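Local coordinates for putative ribose 5-phosphate isomerase (Leishmania infantum, PDB 6FXW), which probably interconverts ribose 5-phosphate and ribulose 5-phosphate in the pentose phosphate pathway, as a type B isomerase of the LacAB/RpiB family, at residues A15-H20 and S42-V47; Y52-C57 and N83-I88. All blocks are in the same frame, centred on the assembly; numbering follows the deposited sequence.

Contact 1. Residues A15-H20 and S42-V47; sequences AAYATH and SSDTSV
Tyr-17 lays its ring against the backbone of Ser-43 and the side chain of Asp-44, and almost all of what 15-20 gives to this contact comes from that one residue. Its CB points at the facing loop, and CG stands anti to the backbone N (chi1 -179°), which carries the ring outward from its own turn. Along the ring, CG and CD1 approach the carbonyl of Ser-43, and CE1 comes closest, 3.4 Å from Ser-43 O. That oxygen sits above one face of the ring, displaced toward the rim rather than centred. On the other branch Tyr-17 CD2 lies 3.7 Å from Asp-44 OD1, and CE2 meets the CA of Asp-44 at the same distance and its CB at 3.8 Å. Tyr-17 CZ rests 3.4 Å from Ser-43 C. At the tip, Tyr-17 OH ends beside main chain too, 3.5 Å from Ser-43 CA. The Asp-44 carboxylate plane is nearly parallel to the ring plane, 14° apart, but OD1 reaches the ring obliquely and the two side chains cross at about a right angle.

A broad, flat ring suits this place because it can lie along a stretch of main chain; Ser-42 and Ser-43 turn their side chains away. Asp-44 centres an inverse gamma turn, bending the loop where the ring meets it. Behind the tyrosine, His-20 ND1 donates to Tyr-17 O at 2.9 Å, in the carbonyl plane and on a lone pair, bracing a type I turn from Tyr-17 to His-20; Tyr-38 stacks on the same histidine. In the Rossmann-like alpha/beta sandwich of the RpiB family, this packing joins the loops leaving the C-terminal ends of neighbouring parallel strands 6-12 and 33-38.

Contact 2. Residues Y52-C57 and N83-I88; sequences YAAQVC and NKFRGI
Cys-57 and Phe-85 meet through a CH-pi contact: Cys-57 CB sits over the centre of the phenyl face, 3.6 Å from the ring centroid and 14° off the normal. The sulfur adds a sulfur-aromatic contact from an oblique position, with SG 4.2 Å from the same centroid. Phe-85 CG is anti to its carbonyl carbon (chi1 -79°), which extends the ring toward the helix.

Purely apolar packing does the rest. Ala-54, one helical turn before Cys-57, places CB 3.6 Å from Phe-85 CZ; its lone methyl lets the far end of the ring settle close to the helix backbone. Ile-88 CG2 touches Cys-57 SG at 4.1 Å, its branched side chain meeting the compact, polarisable sulfur.

Backbone hydrogen bonding shapes the loop itself. Ile-88 N bonds to Phe-85 O in a type II turn, which brings both hydrophobic side chains to the same helix, and Gly-87 takes the positive phi this turn needs.

The loop links helix 76-83 to strand 90-92 while packing on helix 49-61, where Glu-58 and Leu-61 also touch Phe-85; Ile-110 of strand 110-114 lies against Cys-57 and Ile-88.

Overall arrangement
Contact 1 is a surface contact whose centre lies about 17 Å from the centre of the chain, whereas contact 2 is buried, its centre about 10 Å from the same point; the two contact centres are about 20 Å apart. The first sets an aromatic ring against main chain and a carboxylate between two loops. The second sets one against aliphatic carbon and sulfur, between a helix and a loop. Helix 49-61 connects them: loop 42-47 leads into it, and contact 2 uses one side of it; the two contacts touch where Val-47 CG2 packs 3.6 Å from Tyr-52 CE2. Both reach the second subunit, contact 1 through Ser-46 on its Arg-144, contact 2 through Lys-84 in a salt bridge to its Glu-152.

Contact 1. Residues A15-H20 and S42-V47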
loop_
_atom_site.group_PDB
_atom_site.type_symbol
_atom_site.label_atom_id
_atom_site.label_comp_id
_atom_site.label_asym_id
_atom_site.label_seq_id
_atom_site.Cartn_x
_atom_site.Cartn_y
_atom_site.Cartn_z
ATOM N N ALA A 15 16.409 -0.434 -12.651
ATOM C CA ALA A 15 15.005 0.034 -12.504
ATOM C C ALA A 15 14.974 1.462 -11.940
ATOM O O ALA A 15 14.045 2.261 -12.246
ATOM C CB ALA A 15 14.261 -0.863 -11.611
ATOM N N ALA A 16 15.966 1.830 -11.120
ATOM C CA ALA A 16 16.022 3.097 -10.473
ATOM C C ALA A 16 16.995 4.057 -11.136
ATOM O O ALA A 16 17.261 5.131 -10.625
ATOM C CB ALA A 16 16.362 2.956 -9.006
ATOM N N TYR A 17 17.461 3.699 -12.300
ATOM C CA TYR A 17 18.518 4.557 -12.913
ATOM C C TYR A 17 17.958 5.916 -13.257
ATOM O O TYR A 17 18.582 6.923 -12.940
ATOM C CB TYR A 17 19.164 3.870 -14.092
ATOM C CG TYR A 17 20.244 4.685 -14.705
ATOM C CD1 TYR A 17 21.427 4.853 -14.043
ATOM C CD2 TYR A 17 20.093 5.176 -15.961
ATOM C CE1 TYR A 17 22.465 5.596 -14.594
ATOM C CE2 TYR A 17 21.087 5.966 -16.538
ATOM C CZ TYR A 17 22.273 6.133 -15.840
ATOM O OH TYR A 17 23.365 6.847 -16.375
ATOM N N ALA A 18 16.766 5.974 -13.817
ATOM C CA ALA A 18 16.152 7.235 -14.139
ATOM C C ALA A 18 15.932 8.151 -12.958
ATOM O O ALA A 18 16.034 9.364 -13.110
ATOM C CB ALA A 18 14.868 6.988 -14.893
ATOM N N THR A 19 15.679 7.603 -11.776
ATOM C CA THR A 19 15.290 8.358 -10.584
ATOM C C THR A 19 16.360 8.405 -9.537
ATOM O O THR A 19 16.161 8.965 -8.487
ATOM C CB THR A 19 14.019 7.778 -9.915
ATOM O OG1 THR A 19 14.192 6.388 -9.781
ATOM C CG2 THR A 19 12.748 8.076 -10.773
ATOM N N HIS A 20 17.569 7.841 -9.785
ATOM C CA HIS A 20 18.476 7.669 -8.670
ATOM C C HIS A 20 18.922 9.036 -8.116
ATOM O O HIS A 20 19.177 9.198 -6.907
ATOM C CB HIS A 20 19.725 6.763 -8.984
ATOM C CG HIS A 20 20.804 7.430 -9.827
ATOM N ND1 HIS A 20 20.783 7.411 -11.189
ATOM C CD2 HIS A 20 21.993 7.958 -9.480
ATOM C CE1 HIS A 20 21.890 7.965 -11.662
ATOM N NE2 HIS A 20 22.651 8.309 -10.636
ATOM N N SER A 42 26.167 3.668 -13.171
ATOM C CA SER A 42 26.391 5.034 -13.654
ATOM C C SER A 42 26.325 5.027 -15.158
ATOM O O SER A 42 26.949 5.786 -15.798
ATOM C CB SER A 42 27.721 5.612 -13.117
ATOM O OG SER A 42 27.524 6.039 -11.758
ATOM N N SER A 43 25.555 4.096 -15.678
ATOM C CA SER A 43 25.270 4.053 -17.112
ATOM C C SER A 43 23.900 3.498 -17.284
ATOM O O SER A 43 23.390 2.834 -16.364
ATOM C CB SER A 43 26.217 3.129 -17.858
ATOM O OG SER A 43 25.595 2.823 -19.093
ATOM N N ASP A 44 23.323 3.730 -18.487
ATOM C CA ASP A 44 22.015 3.232 -18.842
ATOM C C ASP A 44 21.962 1.804 -19.321
ATOM O O ASP A 44 21.310 1.473 -20.343
ATOM C CB ASP A 44 21.400 4.184 -19.861
ATOM C CG ASP A 44 19.887 4.026 -19.991
ATOM O OD1 ASP A 44 19.229 3.456 -19.087
ATOM O OD2 ASP A 44 19.383 4.491 -21.028
ATOM N N THR A 45 22.566 0.888 -18.543
ATOM C CA THR A 45 22.715 -0.525 -18.940
ATOM C C THR A 45 21.806 -1.422 -18.032
ATOM O O THR A 45 21.435 -1.043 -16.936
ATOM C CB THR A 45 24.229 -0.902 -18.852
ATOM O OG1 THR A 45 24.748 -0.551 -17.539
ATOM C CG2 THR A 45 25.091 -0.146 -19.930
ATOM N N SER A 46 21.443 -2.584 -18.510
ATOM C CA SER A 46 20.761 -3.561 -17.644
ATOM C C SER A 46 21.806 -4.164 -16.732
ATOM O O SER A 46 22.850 -4.591 -17.178
ATOM C CB SER A 46 20.187 -4.648 -18.542
ATOM O OG SER A 46 19.384 -5.450 -17.763
ATOM N N VAL A 47 21.456 -4.330 -15.420
ATOM C CA VAL A 47 22.337 -4.900 -14.508
ATOM C C VAL A 47 21.586 -5.845 -13.544
ATOM O O VAL A 47 20.354 -5.901 -13.637
ATOM C CB VAL A 47 23.134 -3.832 -13.765
ATOM C CG1 VAL A 47 23.941 -2.907 -14.685
ATOM C CG2 VAL A 47 22.198 -2.922 -12.966
#

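Contact 2. Residues Y52-C57 and N83-I88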
loop_
_atom_site.group_PDB
_atom_site.type_symbol
_atom_site.label_atom_id
_atom_site.label_comp_id
_atom_site.label_asym_id
_atom_site.label_seq_id
_atom_site.Cartn_x
_atom_site.Cartn_y
_atom_site.Cartn_z
ATOM N N TYR A 52 24.710 -5.113 -6.756
ATOM C CA TYR A 52 24.652 -3.846 -6.081
ATOM C C TYR A 52 24.220 -3.959 -4.628
ATOM O O TYR A 52 24.734 -3.220 -3.781
ATOM C CB TYR A 52 23.746 -2.912 -6.921
ATOM C CG TYR A 52 24.394 -2.634 -8.296
ATOM C CD1 TYR A 52 25.325 -1.660 -8.445
ATOM C CD2 TYR A 52 24.147 -3.453 -9.355
ATOM C CE1 TYR A 52 25.965 -1.491 -9.653
ATOM C CE2 TYR A 52 24.810 -3.297 -10.554
ATOM C CZ TYR A 52 25.715 -2.329 -10.669
ATOM O OH TYR A 52 26.399 -2.147 -11.852
ATOM N N ALA A 53 23.356 -4.952 -4.322
ATOM C CA ALA A 53 23.132 -5.283 -2.947
ATOM C C ALA A 53 24.429 -5.567 -2.219
ATOM O O ALA A 53 24.711 -5.075 -1.135
ATOM C CB ALA A 53 22.234 -6.477 -2.830
ATOM N N ALA A 54 25.309 -6.357 -2.894
ATOM C CA ALA A 54 26.574 -6.743 -2.269
ATOM C C ALA A 54 27.459 -5.525 -2.038
ATOM O O ALA A 54 28.116 -5.428 -0.965
ATOM C CB ALA A 54 27.249 -7.788 -3.145
ATOM N N GLN A 55 27.544 -4.611 -2.977
ATOM C CA GLN A 55 28.290 -3.379 -2.776
ATOM C C GLN A 55 27.913 -2.625 -1.542
ATOM O O GLN A 55 28.742 -2.193 -0.720
ATOM C CB GLN A 55 28.303 -2.419 -3.988
ATOM C CG GLN A 55 28.988 -2.901 -5.218
ATOM C CD GLN A 55 29.183 -1.810 -6.250
ATOM O OE1 GLN A 55 28.741 -1.983 -7.397
ATOM N NE2 GLN A 55 29.854 -0.666 -5.888
ATOM N N VAL A 56 26.615 -2.452 -1.340
ATOM C CA VAL A 56 26.110 -1.674 -0.202
ATOM C C VAL A 56 26.383 -2.463 1.115
ATOM O O VAL A 56 26.800 -1.909 2.165
ATOM C CB VAL A 56 24.591 -1.407 -0.365
ATOM C CG1 VAL A 56 24.005 -0.832 0.877
ATOM C CG2 VAL A 56 24.394 -0.371 -1.453
ATOM N N CYS A 57 26.123 -3.779 1.115
ATOM C CA CYS A 57 26.359 -4.634 2.294
ATOM C C CYS A 57 27.826 -4.536 2.722
ATOM O O CYS A 57 28.156 -4.383 3.874
ATOM C CB CYS A 57 25.983 -6.101 2.042
ATOM S SG CYS A 57 24.182 -6.279 1.958
ATOM N N ASN A 83 19.996 -9.733 2.748
ATOM C CA ASN A 83 19.882 -10.588 3.933
ATOM C C ASN A 83 20.787 -11.813 3.888
ATOM O O ASN A 83 20.995 -12.455 4.917
ATOM C CB ASN A 83 18.438 -10.948 4.259
ATOM C CG ASN A 83 17.702 -9.832 4.952
ATOM O OD1 ASN A 83 18.152 -9.321 5.974
ATOM N ND2 ASN A 83 16.524 -9.440 4.408
ATOM N N LYS A 84 21.328 -12.137 2.741
ATOM C CA LYS A 84 22.305 -13.233 2.652
ATOM C C LYS A 84 23.653 -12.886 3.220
ATOM O O LYS A 84 24.462 -13.771 3.498
ATOM C CB LYS A 84 22.476 -13.745 1.239
ATOM C CG LYS A 84 21.211 -14.403 0.672
ATOM C CD LYS A 84 20.571 -15.494 1.494
ATOM C CE LYS A 84 19.329 -16.048 0.879
ATOM N NZ LYS A 84 18.932 -17.241 1.719
ATOM N N PHE A 85 23.907 -11.630 3.459
ATOM C CA PHE A 85 25.143 -11.194 4.140
ATOM C C PHE A 85 25.075 -11.347 5.575
ATOM O O PHE A 85 24.217 -10.848 6.237
ATOM C CB PHE A 85 25.512 -9.734 3.780
ATOM C CG PHE A 85 26.155 -9.623 2.475
ATOM C CD1 PHE A 85 25.472 -9.581 1.265
ATOM C CD2 PHE A 85 27.539 -9.463 2.424
ATOM C CE1 PHE A 85 26.154 -9.520 0.063
ATOM C CE2 PHE A 85 28.195 -9.349 1.197
ATOM C CZ PHE A 85 27.519 -9.389 0.041
ATOM N N ARG A 86 26.095 -12.035 6.124
ATOM C CA ARG A 86 26.205 -12.116 7.554
ATOM C C ARG A 86 26.342 -10.752 8.200
ATOM O O ARG A 86 27.143 -9.944 7.745
ATOM C CB ARG A 86 27.470 -12.973 7.873
ATOM C CG ARG A 86 27.760 -13.144 9.347
ATOM C CD ARG A 86 28.964 -14.095 9.557
ATOM N NE ARG A 86 29.192 -14.352 10.982
ATOM C CZ ARG A 86 30.106 -13.742 11.750
ATOM N NH1 ARG A 86 30.223 -14.086 13.034
ATOM N NH2 ARG A 86 30.923 -12.796 11.260
ATOM N N GLY A 87 25.590 -10.471 9.220
ATOM C CA GLY A 87 25.675 -9.253 9.966
ATOM C C GLY A 87 24.702 -8.159 9.477
ATOM O O GLY A 87 24.737 -7.077 10.018
ATOM N N ILE A 88 23.990 -8.429 8.375
ATOM C CA ILE A 88 23.067 -7.444 7.807
ATOM C C ILE A 88 21.648 -7.857 7.995
ATOM O O ILE A 88 21.282 -9.024 7.781
ATOM C CB ILE A 88 23.308 -7.325 6.302
ATOM C CG1 ILE A 88 24.691 -6.760 5.967
ATOM C CG2 ILE A 88 22.225 -6.515 5.504
ATOM C CD1 ILE A 88 24.891 -5.341 6.385
#